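Local coordinates for transcriptional protein SWT1 (Saccharomyces cerevisiae, PDB 4PQZ) that takes part in transcription, probably as an activator, and has RNA endonuclease activity, the present chain being its C-terminal HEPN-like domain, at residues A[50-59]-A[71-82]. Numbering follows the deposited sequence.
Sequences IFFAIDHTLR and YNPDKLTTIENA
Phe51 reaches from helix 35-62 into the turn that leads to helix 79-88. With CG anti to its own carbonyl carbon (chi1 -65°), the ring packs a face and an edge against the backbone of residues 76-78. Leu76 O stands over one face, offset toward the rim and 3.2 Å from Phe51 CE2, while Thr78 O meets the edge at 3.2 Å from Phe51 CE1. The side chains of Phe51 and Leu76 run past each other in opposite directions, and Leu76 CD1 ends 3.7 Å from Phe51 O. With an alanine here, the carbonyls of Leu76 and Thr78 would probably lose the ring they rest against, opening a gap between helix and loop. One helical turn beyond Phe51, Asp55 meets the ring edge of Tyr71; Asp55 OD1 accepts a hydrogen bond from Tyr71 OH, modelled at a doubtfully short 2.3 Å. Arg59 NE also approaches Asp55 OD1, at 3.2 Å in a salt bridge, from the syn side and tilted 28° out of the carboxylate plane. Ala82 CB fits tightly against Ile54 CD1 (3.4 Å) and lies near Ile50 CG2; the side chains of Ile50 and Ile79 both touch Trp132 of helix 122-139. Thr78 N-caps helix 79-88, its OG1 accepting from Asn81 N. Through these contacts, a long helix and the connection into the next helix are packed together within the all-helical HEPN-like fold of the Swt1 C-terminal domain.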
ATOM      1  N   ILE A  50      -2.185  -3.277   0.222  1.00 54.32           N
ATOM      2  CA  ILE A  50      -1.038  -3.024   1.079  1.00 51.07           C
ATOM      3  C   ILE A  50      -0.941  -4.135   2.120  1.00 49.07           C
ATOM      4  O   ILE A  50       0.138  -4.651   2.403  1.00 49.91           O
ATOM      5  CB  ILE A  50      -1.150  -1.668   1.800  1.00 49.55           C
ATOM      6  CG1 ILE A  50      -1.142  -0.510   0.794  1.00 50.94           C
ATOM      7  CG2 ILE A  50      -0.001  -1.498   2.783  1.00 47.35           C
ATOM      8  CD1 ILE A  50      -1.614   0.815   1.395  1.00 51.41           C
ATOM      9  N   PHE A  51      -2.090  -4.508   2.672  1.00 46.94           N
ATOM     10  CA  PHE A  51      -2.146  -5.515   3.728  1.00 50.62           C
ATOM     11  C   PHE A  51      -1.709  -6.868   3.187  1.00 57.89           C
ATOM     12  O   PHE A  51      -0.873  -7.532   3.795  1.00 62.62           O
ATOM     13  CB  PHE A  51      -3.550  -5.603   4.343  1.00 49.83           C
ATOM     14  CG  PHE A  51      -3.978  -4.350   5.059  1.00 61.76           C
ATOM     15  CD1 PHE A  51      -3.052  -3.361   5.368  1.00 53.51           C
ATOM     16  CD2 PHE A  51      -5.303  -4.163   5.426  1.00 62.28           C
ATOM     17  CE1 PHE A  51      -3.439  -2.207   6.021  1.00 51.89           C
ATOM     18  CE2 PHE A  51      -5.698  -3.010   6.086  1.00 57.91           C
ATOM     19  CZ  PHE A  51      -4.762  -2.031   6.384  1.00 55.01           C
ATOM     20  N   PHE A  52      -2.261  -7.256   2.036  1.00 49.57           N
ATOM     21  CA  PHE A  52      -1.849  -8.478   1.343  1.00 42.44           C
ATOM     22  C   PHE A  52      -0.340  -8.527   1.157  1.00 47.45           C
ATOM     23  O   PHE A  52       0.289  -9.546   1.463  1.00 51.47           O
ATOM     24  CB  PHE A  52      -2.535  -8.608  -0.035  1.00 55.14           C
ATOM     25  CG  PHE A  52      -1.934  -9.692  -0.915  1.00 51.25           C
ATOM     26  CD1 PHE A  52      -2.259 -11.035  -0.716  1.00 53.64           C
ATOM     27  CD2 PHE A  52      -1.038  -9.369  -1.929  1.00 53.47           C
ATOM     28  CE1 PHE A  52      -1.703 -12.041  -1.521  1.00 64.97           C
ATOM     29  CE2 PHE A  52      -0.480 -10.363  -2.740  1.00 59.11           C
ATOM     30  CZ  PHE A  52      -0.811 -11.700  -2.533  1.00 64.89           C
ATOM     31  N   ALA A  53       0.222  -7.421   0.654  1.00 48.23           N
ATOM     32  CA  ALA A  53       1.645  -7.344   0.327  1.00 47.62           C
ATOM     33  C   ALA A  53       2.537  -7.462   1.564  1.00 52.86           C
ATOM     34  O   ALA A  53       3.565  -8.144   1.545  1.00 51.12           O
ATOM     35  CB  ALA A  53       1.956  -6.069  -0.432  1.00 34.74           C
ATOM     36  N   ILE A  54       2.131  -6.804   2.641  1.00 54.33           N
ATOM     37  CA  ILE A  54       2.878  -6.882   3.881  1.00 52.51           C
ATOM     38  C   ILE A  54       2.757  -8.264   4.529  1.00 48.51           C
ATOM     39  O   ILE A  54       3.767  -8.853   4.925  1.00 44.02           O
ATOM     40  CB  ILE A  54       2.476  -5.758   4.847  1.00 50.41           C
ATOM     41  CG1 ILE A  54       3.000  -4.422   4.299  1.00 43.81           C
ATOM     42  CG2 ILE A  54       3.014  -6.028   6.231  1.00 42.68           C
ATOM     43  CD1 ILE A  54       2.763  -3.279   5.199  1.00 42.97           C
ATOM     44  N   ASP A  55       1.533  -8.788   4.601  1.00 57.83           N
ATOM     45  CA  ASP A  55       1.264 -10.155   5.078  1.00 56.75           C
ATOM     46  C   ASP A  55       2.119 -11.199   4.373  1.00 51.49           C
ATOM     47  O   ASP A  55       2.760 -12.026   5.009  1.00 60.20           O
ATOM     48  CB  ASP A  55      -0.225 -10.510   4.888  1.00 52.99           C
ATOM     49  CG  ASP A  55      -0.605 -11.882   5.502  1.00 66.85           C
ATOM     50  OD1 ASP A  55      -0.913 -11.953   6.711  1.00 68.97           O
ATOM     51  OD2 ASP A  55      -0.615 -12.890   4.771  1.00 62.26           O
ATOM     52  N   HIS A  56       2.128 -11.141   3.048  1.00 54.57           N
ATOM     53  CA  HIS A  56       2.768 -12.157   2.215  1.00 60.72           C
ATOM     54  C   HIS A  56       4.290 -12.153   2.368  1.00 44.77           C
ATOM     55  O   HIS A  56       4.942 -13.201   2.413  1.00 51.41           O
ATOM     56  CB  HIS A  56       2.375 -11.949   0.734  1.00 46.47           C
ATOM     57  CG  HIS A  56       2.473 -13.191  -0.087  1.00 53.42           C
ATOM     58  ND1 HIS A  56       3.555 -13.468  -0.905  1.00 66.97           N
ATOM     59  CD2 HIS A  56       1.632 -14.244  -0.215  1.00 65.07           C
ATOM     60  CE1 HIS A  56       3.370 -14.628  -1.499  1.00 77.81           C
ATOM     61  NE2 HIS A  56       2.206 -15.125  -1.098  1.00 75.67           N
ATOM     62  N   THR A  57       4.843 -10.955   2.432  1.00 42.82           N
ATOM     63  CA  THR A  57       6.277 -10.776   2.563  1.00 47.04           C
ATOM     64  C   THR A  57       6.761 -11.215   3.972  1.00 53.33           C
ATOM     65  O   THR A  57       7.779 -11.897   4.102  1.00 44.42           O
ATOM     66  CB  THR A  57       6.650  -9.314   2.215  1.00 36.60           C
ATOM     67  OG1 THR A  57       6.771  -9.162   0.791  1.00 44.05           O
ATOM     68  CG2 THR A  57       7.950  -8.857   2.918  1.00 38.43           C
ATOM     69  N   LEU A  58       6.001 -10.863   5.006  1.00 47.36           N
ATOM     70  CA  LEU A  58       6.361 -11.215   6.380  1.00 61.31           C
ATOM     71  C   LEU A  58       6.271 -12.718   6.637  1.00 60.53           C
ATOM     72  O   LEU A  58       7.172 -13.313   7.233  1.00 50.04           O
ATOM     73  CB  LEU A  58       5.494 -10.459   7.384  1.00 50.25           C
ATOM     74  CG  LEU A  58       6.040  -9.134   7.942  1.00 51.30           C
ATOM     75  CD1 LEU A  58       7.513  -9.194   8.096  1.00 39.85           C
ATOM     76  CD2 LEU A  58       5.820  -8.075   7.020  1.00 47.57           C
ATOM     77  N   ARG A  59       5.177 -13.321   6.179  1.00 55.43           N
ATOM     78  CA  ARG A  59       4.980 -14.755   6.284  1.00 59.31           C
ATOM     79  C   ARG A  59       6.050 -15.545   5.523  1.00 54.08           C
ATOM     80  O   ARG A  59       6.450 -16.628   5.947  1.00 62.85           O
ATOM     81  CB  ARG A  59       3.585 -15.131   5.795  1.00 65.77           C
ATOM     82  CG  ARG A  59       2.469 -14.756   6.760  1.00 55.84           C
ATOM     83  CD  ARG A  59       1.142 -15.292   6.239  1.00 51.54           C
ATOM     84  NE  ARG A  59       0.007 -14.967   7.100  1.00 63.21           N
ATOM     85  CZ  ARG A  59      -0.389 -15.713   8.129  1.00 73.73           C
ATOM     86  NH1 ARG A  59       0.271 -16.827   8.442  1.00 61.80           N
ATOM     87  NH2 ARG A  59      -1.439 -15.340   8.855  1.00 76.44           N
ATOM     88  N   TYR A  71       4.324  -9.993  14.420  1.00 60.81           N
ATOM     89  CA  TYR A  71       3.366  -9.740  13.360  1.00 63.00           C
ATOM     90  C   TYR A  71       2.111 -10.581  13.563  1.00 69.47           C
ATOM     91  O   TYR A  71       2.122 -11.793  13.327  1.00 78.98           O
ATOM     92  CB  TYR A  71       3.959  -9.985  11.967  1.00 54.91           C
ATOM     93  CG  TYR A  71       2.887 -10.046  10.903  1.00 53.16           C
ATOM     94  CD1 TYR A  71       2.058  -8.953  10.666  1.00 58.96           C
ATOM     95  CD2 TYR A  71       2.684 -11.197  10.160  1.00 54.01           C
ATOM     96  CE1 TYR A  71       1.065  -9.001   9.719  1.00 56.86           C
ATOM     97  CE2 TYR A  71       1.691 -11.259   9.200  1.00 66.77           C
ATOM     98  CZ  TYR A  71       0.886 -10.156   8.983  1.00 63.49           C
ATOM     99  OH  TYR A  71      -0.110 -10.213   8.038  1.00 58.32           O
ATOM    100  N   ASN A  72       1.036  -9.940  14.018  1.00 68.88           N
ATOM    101  CA  ASN A  72      -0.285 -10.565  13.980  1.00 81.11           C
ATOM    102  C   ASN A  72      -1.159  -9.922  12.898  1.00 79.24           C
ATOM    103  O   ASN A  72      -1.401  -8.710  12.944  1.00 77.76           O
ATOM    104  CB  ASN A  72      -0.983 -10.491  15.344  1.00 96.86           C
ATOM    105  CG  ASN A  72      -2.033 -11.593  15.523  1.00110.89           C
ATOM    106  OD1 ASN A  72      -3.127 -11.531  14.958  1.00111.83           O
ATOM    107  ND2 ASN A  72      -1.699 -12.601  16.322  1.00118.21           N
ATOM    108  N   PRO A  73      -1.613 -10.730  11.926  1.00 82.20           N
ATOM    109  CA  PRO A  73      -2.436 -10.306  10.783  1.00 79.06           C
ATOM    110  C   PRO A  73      -3.644  -9.453  11.205  1.00 79.69           C
ATOM    111  O   PRO A  73      -4.036  -8.520  10.500  1.00 67.45           O
ATOM    112  CB  PRO A  73      -2.897 -11.633  10.188  1.00 77.67           C
ATOM    113  CG  PRO A  73      -1.765 -12.573  10.488  1.00 73.31           C
ATOM    114  CD  PRO A  73      -1.243 -12.153  11.847  1.00 79.69           C
ATOM    115  N   ASP A  74      -4.219  -9.791  12.355  1.00 91.06           N
ATOM    116  CA  ASP A  74      -5.133  -8.934  13.085  1.00102.01           C
ATOM    117  C   ASP A  74      -4.219  -8.420  14.188  1.00115.83           C
ATOM    118  O   ASP A  74      -4.057  -9.095  15.195  1.00129.35           O
ATOM    119  CB  ASP A  74      -6.270  -9.771  13.700  1.00113.95           C
ATOM    120  CG  ASP A  74      -6.820 -10.832  12.751  1.00120.76           C
ATOM    121  OD1 ASP A  74      -7.829 -10.563  12.075  1.00125.53           O
ATOM    122  OD2 ASP A  74      -6.276 -11.954  12.704  1.00118.73           O
ATOM    123  N   LYS A  75      -3.675  -7.207  14.080  1.00115.11           N
ATOM    124  CA  LYS A  75      -4.325  -6.046  13.485  1.00108.99           C
ATOM    125  C   LYS A  75      -3.471  -5.304  12.452  1.00 90.01           C
ATOM    126  O   LYS A  75      -2.819  -4.316  12.760  1.00 94.43           O
ATOM    127  CB  LYS A  75      -4.637  -5.108  14.630  1.00119.57           C
ATOM    128  CG  LYS A  75      -5.441  -3.870  14.332  1.00117.70           C
ATOM    129  CD  LYS A  75      -5.393  -2.919  15.526  1.00110.49           C
ATOM    130  CE  LYS A  75      -6.631  -2.977  16.424  1.00107.91           C
ATOM    131  NZ  LYS A  75      -6.449  -2.259  17.716  1.00107.47           N
ATOM    132  N   LEU A  76      -3.523  -5.786  11.218  1.00 73.61           N
ATOM    133  CA  LEU A  76      -3.190  -4.986  10.064  1.00 70.02           C
ATOM    134  C   LEU A  76      -4.520  -4.417   9.601  1.00 72.51           C
ATOM    135  O   LEU A  76      -5.091  -4.908   8.628  1.00 78.34           O
ATOM    136  CB  LEU A  76      -2.622  -5.872   8.961  1.00 72.45           C
ATOM    137  CG  LEU A  76      -1.127  -5.783   8.653  1.00 65.16           C
ATOM    138  CD1 LEU A  76      -0.828  -6.443   7.308  1.00 47.17           C
ATOM    139  CD2 LEU A  76      -0.680  -4.331   8.676  1.00 61.19           C
ATOM    140  N   THR A  77      -5.037  -3.422  10.323  1.00 67.77           N
ATOM    141  CA  THR A  77      -6.328  -2.813   9.967  1.00 74.07           C
ATOM    142  C   THR A  77      -6.211  -1.398   9.426  1.00 68.56           C
ATOM    143  O   THR A  77      -7.135  -0.890   8.789  1.00 76.09           O
ATOM    144  CB  THR A  77      -7.366  -2.794  11.122  1.00 78.26           C
ATOM    145  OG1 THR A  77      -6.826  -2.086  12.245  1.00 82.72           O
ATOM    146  CG2 THR A  77      -7.776  -4.214  11.500  1.00 77.17           C
ATOM    147  N   THR A  78      -5.087  -0.747   9.684  1.00 55.17           N
ATOM    148  CA  THR A  78      -4.930   0.615   9.200  1.00 56.18           C
ATOM    149  C   THR A  78      -3.703   0.762   8.321  1.00 59.33           C
ATOM    150  O   THR A  78      -2.805  -0.080   8.334  1.00 58.11           O
ATOM    151  CB  THR A  78      -4.856   1.646  10.359  1.00 59.97           C
ATOM    152  OG1 THR A  78      -3.612   1.509  11.053  1.00 62.29           O
ATOM    153  CG2 THR A  78      -6.006   1.452  11.326  1.00 57.78           C
ATOM    154  N   ILE A  79      -3.669   1.843   7.552  1.00 63.85           N
ATOM    155  CA  ILE A  79      -2.502   2.146   6.743  1.00 55.68           C
ATOM    156  C   ILE A  79      -1.347   2.496   7.673  1.00 57.69           C
ATOM    157  O   ILE A  79      -0.190   2.203   7.374  1.00 50.54           O
ATOM    158  CB  ILE A  79      -2.825   3.248   5.718  1.00 50.22           C
ATOM    159  CG1 ILE A  79      -3.754   2.669   4.652  1.00 52.62           C
ATOM    160  CG2 ILE A  79      -1.554   3.835   5.085  1.00 47.07           C
ATOM    161  CD1 ILE A  79      -4.303   3.692   3.660  1.00 56.49           C
ATOM    162  N   GLU A  80      -1.679   3.086   8.821  1.00 63.01           N
ATOM    163  CA  GLU A  80      -0.688   3.378   9.859  1.00 72.82           C
ATOM    164  C   GLU A  80       0.007   2.129  10.427  1.00 52.12           C
ATOM    165  O   GLU A  80       1.213   2.144  10.622  1.00 44.53           O
ATOM    166  CB  GLU A  80      -1.294   4.209  10.998  1.00 75.91           C
ATOM    167  CG  GLU A  80      -0.290   4.584  12.084  1.00 80.49           C
ATOM    168  CD  GLU A  80      -0.427   6.027  12.536  1.00 96.90           C
ATOM    169  OE1 GLU A  80      -1.571   6.475  12.780  1.00 90.47           O
ATOM    170  OE2 GLU A  80       0.615   6.714  12.641  1.00107.43           O
ATOM    171  N   ASN A  81      -0.758   1.069  10.699  1.00 43.09           N
ATOM    172  CA  ASN A  81      -0.186  -0.230  11.069  1.00 42.07           C
ATOM    173  C   ASN A  81       0.775  -0.773  10.020  1.00 49.89           C
ATOM    174  O   ASN A  81       1.879  -1.221  10.344  1.00 60.89           O
ATOM    175  CB  ASN A  81      -1.285  -1.266  11.283  1.00 45.06           C
ATOM    176  CG  ASN A  81      -2.145  -0.967  12.478  1.00 60.25           C
ATOM    177  OD1 ASN A  81      -1.706  -0.319  13.433  1.00 70.76           O
ATOM    178  ND2 ASN A  81      -3.391  -1.440  12.438  1.00 61.22           N
ATOM    179  N   ALA A  82       0.345  -0.730   8.761  1.00 35.21           N
ATOM    180  CA  ALA A  82       1.164  -1.193   7.645  1.00 32.48           C
ATOM    181  C   ALA A  82       2.485  -0.434   7.572  1.00 43.95           C
ATOM    182  O   ALA A  82       3.555  -1.037   7.486  1.00 44.32           O
ATOM    183  CB  ALA A  82       0.388  -1.061   6.345  1.00 55.46           C
TER